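Local coordinates for protein sulfite reductase [ferredoxin] (Mycobacterium tuberculosis, PDB 1ZJ8) that reduces sulfite to sulfide with electrons from ferredoxin, using a siroheme and a [4Fe-4S] cluster, at residues A[278-283]-A[321-326]; A[268-273]-A[313-318]. All blocks are in the same frame, centred on the assembly; numbering follows the deposited sequence.

Contact 1 of 2, residues A[278-283]-A[321-326]; sequences PEVWAA and EYLKRP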
loop_
_atom_site.group_PDB
_atom_site.type_symbol
_atom_site.label_atom_id
_atom_site.label_comp_id
_atom_site.label_asym_id
_atom_site.label_seq_id
_atom_site.Cartn_x
_atom_site.Cartn_y
_atom_site.Cartn_z
ATOM N N PRO A 278 20.892 -5.133 0.804
ATOM C CA PRO A 278 20.322 -6.451 0.460
ATOM C C PRO A 278 20.637 -7.560 1.489
ATOM O O PRO A 278 19.778 -8.408 1.806
ATOM C CB PRO A 278 20.975 -6.760 -0.898
ATOM C CG PRO A 278 21.274 -5.438 -1.499
ATOM C CD PRO A 278 21.622 -4.538 -0.331
ATOM N N GLU A 279 21.870 -7.525 1.990
ATOM C CA GLU A 279 22.393 -8.482 2.975
ATOM C C GLU A 279 21.607 -8.394 4.310
ATOM O O GLU A 279 21.123 -9.382 4.879
ATOM C CB GLU A 279 23.856 -8.100 3.234
ATOM C CG GLU A 279 24.852 -9.205 3.322
ATOM C CD GLU A 279 26.244 -8.664 3.707
ATOM O OE1 GLU A 279 26.348 -7.831 4.652
ATOM O OE2 GLU A 279 27.245 -9.087 3.072
ATOM N N VAL A 280 21.507 -7.170 4.799
ATOM C CA VAL A 280 20.864 -6.897 6.061
ATOM C C VAL A 280 19.374 -7.189 5.935
ATOM O O VAL A 280 18.756 -7.713 6.874
ATOM C CB VAL A 280 21.089 -5.434 6.456
ATOM C CG1 VAL A 280 20.249 -5.067 7.675
ATOM C CG2 VAL A 280 22.580 -5.175 6.701
ATOM N N TRP A 281 18.804 -6.844 4.775
ATOM C CA TRP A 281 17.396 -7.119 4.502
ATOM C C TRP A 281 17.150 -8.613 4.648
ATOM O O TRP A 281 16.177 -9.031 5.290
ATOM C CB TRP A 281 17.014 -6.645 3.102
ATOM C CG TRP A 281 15.585 -6.885 2.751
ATOM C CD1 TRP A 281 14.540 -6.018 2.914
ATOM C CD2 TRP A 281 15.031 -8.076 2.174
ATOM N NE1 TRP A 281 13.370 -6.597 2.477
ATOM C CE2 TRP A 281 13.644 -7.858 2.013
ATOM C CE3 TRP A 281 15.567 -9.309 1.794
ATOM C CZ2 TRP A 281 12.793 -8.821 1.466
ATOM C CZ3 TRP A 281 14.714 -10.262 1.245
ATOM C CH2 TRP A 281 13.342 -10.008 1.084
ATOM N N ALA A 282 18.049 -9.413 4.070
ATOM C CA ALA A 282 17.916 -10.871 4.122
ATOM C C ALA A 282 17.925 -11.374 5.574
ATOM O O ALA A 282 17.120 -12.220 5.955
ATOM C CB ALA A 282 19.011 -11.529 3.307
ATOM N N ALA A 283 18.811 -10.812 6.380
ATOM C CA ALA A 283 18.969 -11.226 7.753
ATOM C C ALA A 283 17.721 -10.922 8.589
ATOM O O ALA A 283 17.290 -11.732 9.427
ATOM C CB ALA A 283 20.167 -10.543 8.344
ATOM N N GLU A 321 23.263 -14.234 15.401
ATOM C CA GLU A 321 22.848 -15.485 14.786
ATOM C C GLU A 321 22.873 -15.438 13.269
ATOM O O GLU A 321 23.151 -16.450 12.643
ATOM C CB GLU A 321 21.463 -15.893 15.293
ATOM C CG GLU A 321 21.362 -15.887 16.821
ATOM C CD GLU A 321 20.088 -16.523 17.331
ATOM O OE1 GLU A 321 19.510 -17.360 16.596
ATOM O OE2 GLU A 321 19.677 -16.186 18.466
ATOM N N TYR A 322 22.594 -14.282 12.668
ATOM C CA TYR A 322 22.447 -14.201 11.191
ATOM C C TYR A 322 23.576 -13.420 10.462
ATOM O O TYR A 322 24.141 -13.936 9.503
ATOM C CB TYR A 322 21.035 -13.696 10.824
ATOM C CG TYR A 322 19.972 -14.705 11.188
ATOM C CD1 TYR A 322 19.430 -14.736 12.471
ATOM C CD2 TYR A 322 19.545 -15.665 10.266
ATOM C CE1 TYR A 322 18.470 -15.675 12.818
ATOM C CE2 TYR A 322 18.582 -16.622 10.606
ATOM C CZ TYR A 322 18.053 -16.618 11.882
ATOM O OH TYR A 322 17.101 -17.541 12.239
ATOM N N LEU A 323 23.911 -12.208 10.911
ATOM C CA LEU A 323 24.977 -11.426 10.260
ATOM C C LEU A 323 26.370 -11.880 10.686
ATOM O O LEU A 323 27.338 -11.690 9.944
ATOM C CB LEU A 323 24.848 -9.924 10.554
ATOM C CG LEU A 323 23.660 -9.177 9.939
ATOM C CD1 LEU A 323 23.583 -7.754 10.483
ATOM C CD2 LEU A 323 23.722 -9.158 8.415
ATOM N N LYS A 324 26.462 -12.459 11.889
ATOM C CA LYS A 324 27.738 -12.752 12.549
ATOM C C LYS A 324 28.615 -11.503 12.649
ATOM O O LYS A 324 29.835 -11.606 12.577
ATOM C CB LYS A 324 28.511 -13.864 11.835
ATOM C CG LYS A 324 27.686 -15.048 11.361
ATOM C CD LYS A 324 27.038 -15.825 12.505
ATOM C CE LYS A 324 26.826 -17.298 12.117
ATOM N NZ LYS A 324 26.219 -17.468 10.773
ATOM N N ARG A 325 28.016 -10.328 12.814
ATOM C CA ARG A 325 28.801 -9.096 12.996
ATOM C C ARG A 325 27.956 -7.950 13.560
ATOM O O ARG A 325 26.729 -7.953 13.421
ATOM C CB ARG A 325 29.418 -8.646 11.671
ATOM C CG ARG A 325 28.434 -7.924 10.783
ATOM C CD ARG A 325 28.873 -7.869 9.341
ATOM N NE ARG A 325 27.804 -7.330 8.502
ATOM C CZ ARG A 325 27.455 -6.044 8.451
ATOM N NH1 ARG A 325 28.081 -5.126 9.184
ATOM N NH2 ARG A 325 26.471 -5.671 7.649
ATOM N N PRO A 326 28.601 -6.950 14.182
ATOM C CA PRO A 326 27.789 -5.826 14.652
ATOM C C PRO A 326 27.322 -4.945 13.486
ATOM O O PRO A 326 27.925 -4.988 12.404
ATOM C CB PRO A 326 28.740 -5.063 15.597
ATOM C CG PRO A 326 30.102 -5.468 15.217
ATOM C CD PRO A 326 30.034 -6.775 14.490
#
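Arg325 NH2 is shared, at long range, by two carboxylates, those of Glu279 and Glu276. The salt bridge from Arg325 NH2 to Glu279 OE1 is long, 3.7 Å, and the one with Glu276, which lies just ahead of helix 277-291, is likewise long and weak. Here the early turns of helix 277-291 pack against the C-terminal end of helix 311-323 and the loop that follows, a helix-helix contact within the nitrite and sulfite reductase 4Fe-4S domain. Lys324, with positive phi (54°), is the first to leave helical angles, and Arg325 on the loop turns back toward helix 277-291. The Arg325 side chain starts with CG between the backbone N and the carbonyl carbon (chi1 79°) and runs extended to NE. Its guanidinium plane is turned 58° from the Glu279 carboxylate, so the two groups meet neither flat nor stacked. The Val280 side chain crosses that of Arg325 at about a right angle, with CG2 4.0 Å from NH2, and Val280 also touches Phe238 of strand 236-243. Beside this polar edge the packing is apolar. Ala283 turns its methyl group toward Tyr322 and Leu323, and Ala283 CB lies 4.1 Å from Tyr322 CB. The phenol of Tyr322 reaches on to Asp290, to which its OH is hydrogen-bonded. Leu323 brings one methyl of its branch toward helix 277-291: CD2 comes to 3.8 Å from Ala283 CB.

Contact 2 of 2, residues A[268-273]-A[313-318]; sequences VGAWVP and KFREVL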
loop_
_atom_site.group_PDB
_atom_site.type_symbol
_atom_site.label_atom_id
_atom_site.label_comp_id
_atom_site.label_asym_id
_atom_site.label_seq_id
_atom_site.Cartn_x
_atom_site.Cartn_y
_atom_site.Cartn_z
ATOM N N VAL A 268 16.151 0.512 14.823
ATOM C CA VAL A 268 17.105 -0.445 15.349
ATOM C C VAL A 268 18.334 0.285 15.924
ATOM O O VAL A 268 19.077 -0.280 16.730
ATOM C CB VAL A 268 17.513 -1.435 14.247
ATOM C CG1 VAL A 268 18.580 -2.405 14.757
ATOM C CG2 VAL A 268 16.264 -2.188 13.722
ATOM N N GLY A 269 18.523 1.542 15.505
ATOM C CA GLY A 269 19.652 2.374 15.933
ATOM C C GLY A 269 20.875 2.228 15.041
ATOM O O GLY A 269 21.982 2.623 15.439
ATOM N N ALA A 270 20.658 1.718 13.822
ATOM C CA ALA A 270 21.730 1.261 12.942
ATOM C C ALA A 270 21.815 2.083 11.665
ATOM O O ALA A 270 20.790 2.542 11.138
ATOM C CB ALA A 270 21.524 -0.213 12.587
ATOM N N TRP A 271 23.050 2.239 11.173
ATOM C CA TRP A 271 23.350 2.830 9.854
ATOM C C TRP A 271 23.907 1.722 8.955
ATOM O O TRP A 271 24.765 0.958 9.368
ATOM C CB TRP A 271 24.366 3.980 9.994
ATOM C CG TRP A 271 24.735 4.726 8.709
ATOM C CD1 TRP A 271 24.068 5.801 8.154
ATOM C CD2 TRP A 271 25.865 4.474 7.853
ATOM N NE1 TRP A 271 24.715 6.220 7.008
ATOM C CE2 TRP A 271 25.817 5.432 6.799
ATOM C CE3 TRP A 271 26.912 3.536 7.870
ATOM C CZ2 TRP A 271 26.778 5.475 5.771
ATOM C CZ3 TRP A 271 27.876 3.585 6.847
ATOM C CH2 TRP A 271 27.791 4.544 5.810
ATOM N N VAL A 272 23.408 1.645 7.733
ATOM C CA VAL A 272 23.773 0.591 6.798
ATOM C C VAL A 272 24.176 1.197 5.445
ATOM O O VAL A 272 23.359 1.847 4.783
ATOM C CB VAL A 272 22.577 -0.349 6.577
ATOM C CG1 VAL A 272 22.944 -1.494 5.632
ATOM C CG2 VAL A 272 22.063 -0.888 7.921
ATOM N N PRO A 273 25.425 0.969 5.005
ATOM C CA PRO A 273 25.824 1.584 3.726
ATOM C C PRO A 273 25.070 0.901 2.577
ATOM O O PRO A 273 24.661 -0.265 2.697
ATOM C CB PRO A 273 27.330 1.307 3.663
ATOM C CG PRO A 273 27.503 0.021 4.468
ATOM C CD PRO A 273 26.484 0.105 5.571
ATOM N N LYS A 313 16.868 -6.845 22.188
ATOM C CA LYS A 313 16.915 -8.287 22.016
ATOM C C LYS A 313 16.955 -8.690 20.515
ATOM O O LYS A 313 17.641 -9.654 20.133
ATOM C CB LYS A 313 15.747 -8.977 22.750
ATOM C CG LYS A 313 15.858 -10.520 22.682
ATOM C CD LYS A 313 14.677 -11.294 23.274
ATOM C CE LYS A 313 14.754 -12.791 22.897
ATOM N NZ LYS A 313 13.646 -13.576 23.525
ATOM N N PHE A 314 16.217 -7.960 19.680
ATOM C CA PHE A 314 16.127 -8.272 18.248
ATOM C C PHE A 314 17.448 -7.974 17.525
ATOM O O PHE A 314 17.934 -8.786 16.748
ATOM C CB PHE A 314 14.972 -7.490 17.601
ATOM C CG PHE A 314 14.960 -7.560 16.100
ATOM C CD1 PHE A 314 14.428 -8.677 15.449
ATOM C CD2 PHE A 314 15.489 -6.506 15.333
ATOM C CE1 PHE A 314 14.425 -8.747 14.055
ATOM C CE2 PHE A 314 15.500 -6.568 13.958
ATOM C CZ PHE A 314 14.969 -7.693 13.308
ATOM N N ARG A 315 18.012 -6.797 17.784
ATOM C CA ARG A 315 19.298 -6.392 17.222
ATOM C C ARG A 315 20.371 -7.423 17.527
ATOM O O ARG A 315 21.150 -7.797 16.654
ATOM C CB ARG A 315 19.730 -5.029 17.792
ATOM C CG ARG A 315 21.108 -4.550 17.300
ATOM C CD ARG A 315 21.343 -3.039 17.487
ATOM N NE ARG A 315 22.428 -2.557 16.625
ATOM C CZ ARG A 315 23.005 -1.356 16.712
ATOM N NH1 ARG A 315 22.608 -0.466 17.612
ATOM N NH2 ARG A 315 23.995 -1.042 15.884
ATOM N N GLU A 316 20.406 -7.855 18.783
ATOM C CA GLU A 316 21.301 -8.900 19.253
ATOM C C GLU A 316 21.200 -10.166 18.401
ATOM O O GLU A 316 22.212 -10.686 17.931
ATOM C CB GLU A 316 20.920 -9.242 20.697
ATOM C CG GLU A 316 21.793 -10.281 21.363
ATOM C CD GLU A 316 23.105 -9.691 21.874
ATOM O OE1 GLU A 316 23.426 -9.911 23.076
ATOM O OE2 GLU A 316 23.804 -8.998 21.079
ATOM N N VAL A 317 19.977 -10.656 18.222
ATOM C CA VAL A 317 19.728 -11.902 17.480
ATOM C C VAL A 317 20.077 -11.768 16.010
ATOM O O VAL A 317 20.507 -12.738 15.369
ATOM C CB VAL A 317 18.228 -12.348 17.555
ATOM C CG1 VAL A 317 17.907 -13.446 16.520
ATOM C CG2 VAL A 317 17.843 -12.787 18.988
ATOM N N LEU A 318 19.850 -10.574 15.473
ATOM C CA LEU A 318 20.152 -10.296 14.077
ATOM C C LEU A 318 21.662 -10.375 13.895
ATOM O O LEU A 318 22.143 -11.136 13.055
ATOM C CB LEU A 318 19.589 -8.918 13.665
ATOM C CG LEU A 318 19.780 -8.420 12.218
ATOM C CD1 LEU A 318 18.880 -9.163 11.204
ATOM C CD2 LEU A 318 19.554 -6.930 12.160
#
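Apolar contact comes first at Val268, whose two methyl groups serve two different residues of helix 311-323. CG1, anti to the backbone N (chi1 177°), lies against the aliphatic part of Arg315, 3.9 Å from CD and 4.2 Å from CB. CG2 approaches Phe314 at the ring edge, near the ring plane, 4.5 Å from CE2. The same ring also meets Val287 of helix 277-291, Val254 of strand 249-254 and Ile306 of helix 302-309, and so lies where the sheet and three helices come together.

The setting is a helix laid over a mixed beta-sheet. Strand 266-272 runs antiparallel to both its neighbours, 249-254 and the short edge strand 328-329, and helix 311-323 lies across its face; the segment axes approach to 9.4 Å, their directions 43° apart.

Polar contact is concentrated in the arginine. The Arg315 chain, with CG anti to the backbone N and extended from CG to NE, carries its guanidinium over the strand, and Ala270 CB lies over one face of it, 4.2 Å from NH2. Two carbonyl oxygens of the strand stand obliquely to the group: Val268 O is 3.6 Å from NH1 and Gly269 O 3.8 Å from NH1, distances that suggest at most an electrostatic attraction. The stronger partners lie elsewhere. Glu319, one turn further along the same helix, forms a salt bridge to NE, and Asp329 on the edge strand takes NH2, which ties the helix to the rim of the sheet. Gly269, whose carbonyl oxygen stands near this cation, has positive phi (89°) within the strand, a conformation that glycine adopts readily, and its backbone is hydrogen-bonded to Gly330.

The two contacts show one helix serving two partners that follow each other in the chain. Helix 311-323 lends residues 313-318 to strand 266-272 in contact 2, and its last turn, continued by the loop, meets helix 277-291 in contact 1; the contact centres lie 9 Å apart. Along the chain the segments alternate, strand 266-272 and helix 277-291 coming first and their partners on helix 311-323 and its loop later. A probable hydrogen bond from Leu323 N to Leu318 O (3.0 Å) joins the two within helix 311-323, and Val280 CG2 lies 3.9 Å from Val272 CG1, joining their first segments. Both contacts are structural packing away from the siroheme and the iron-sulfur cluster.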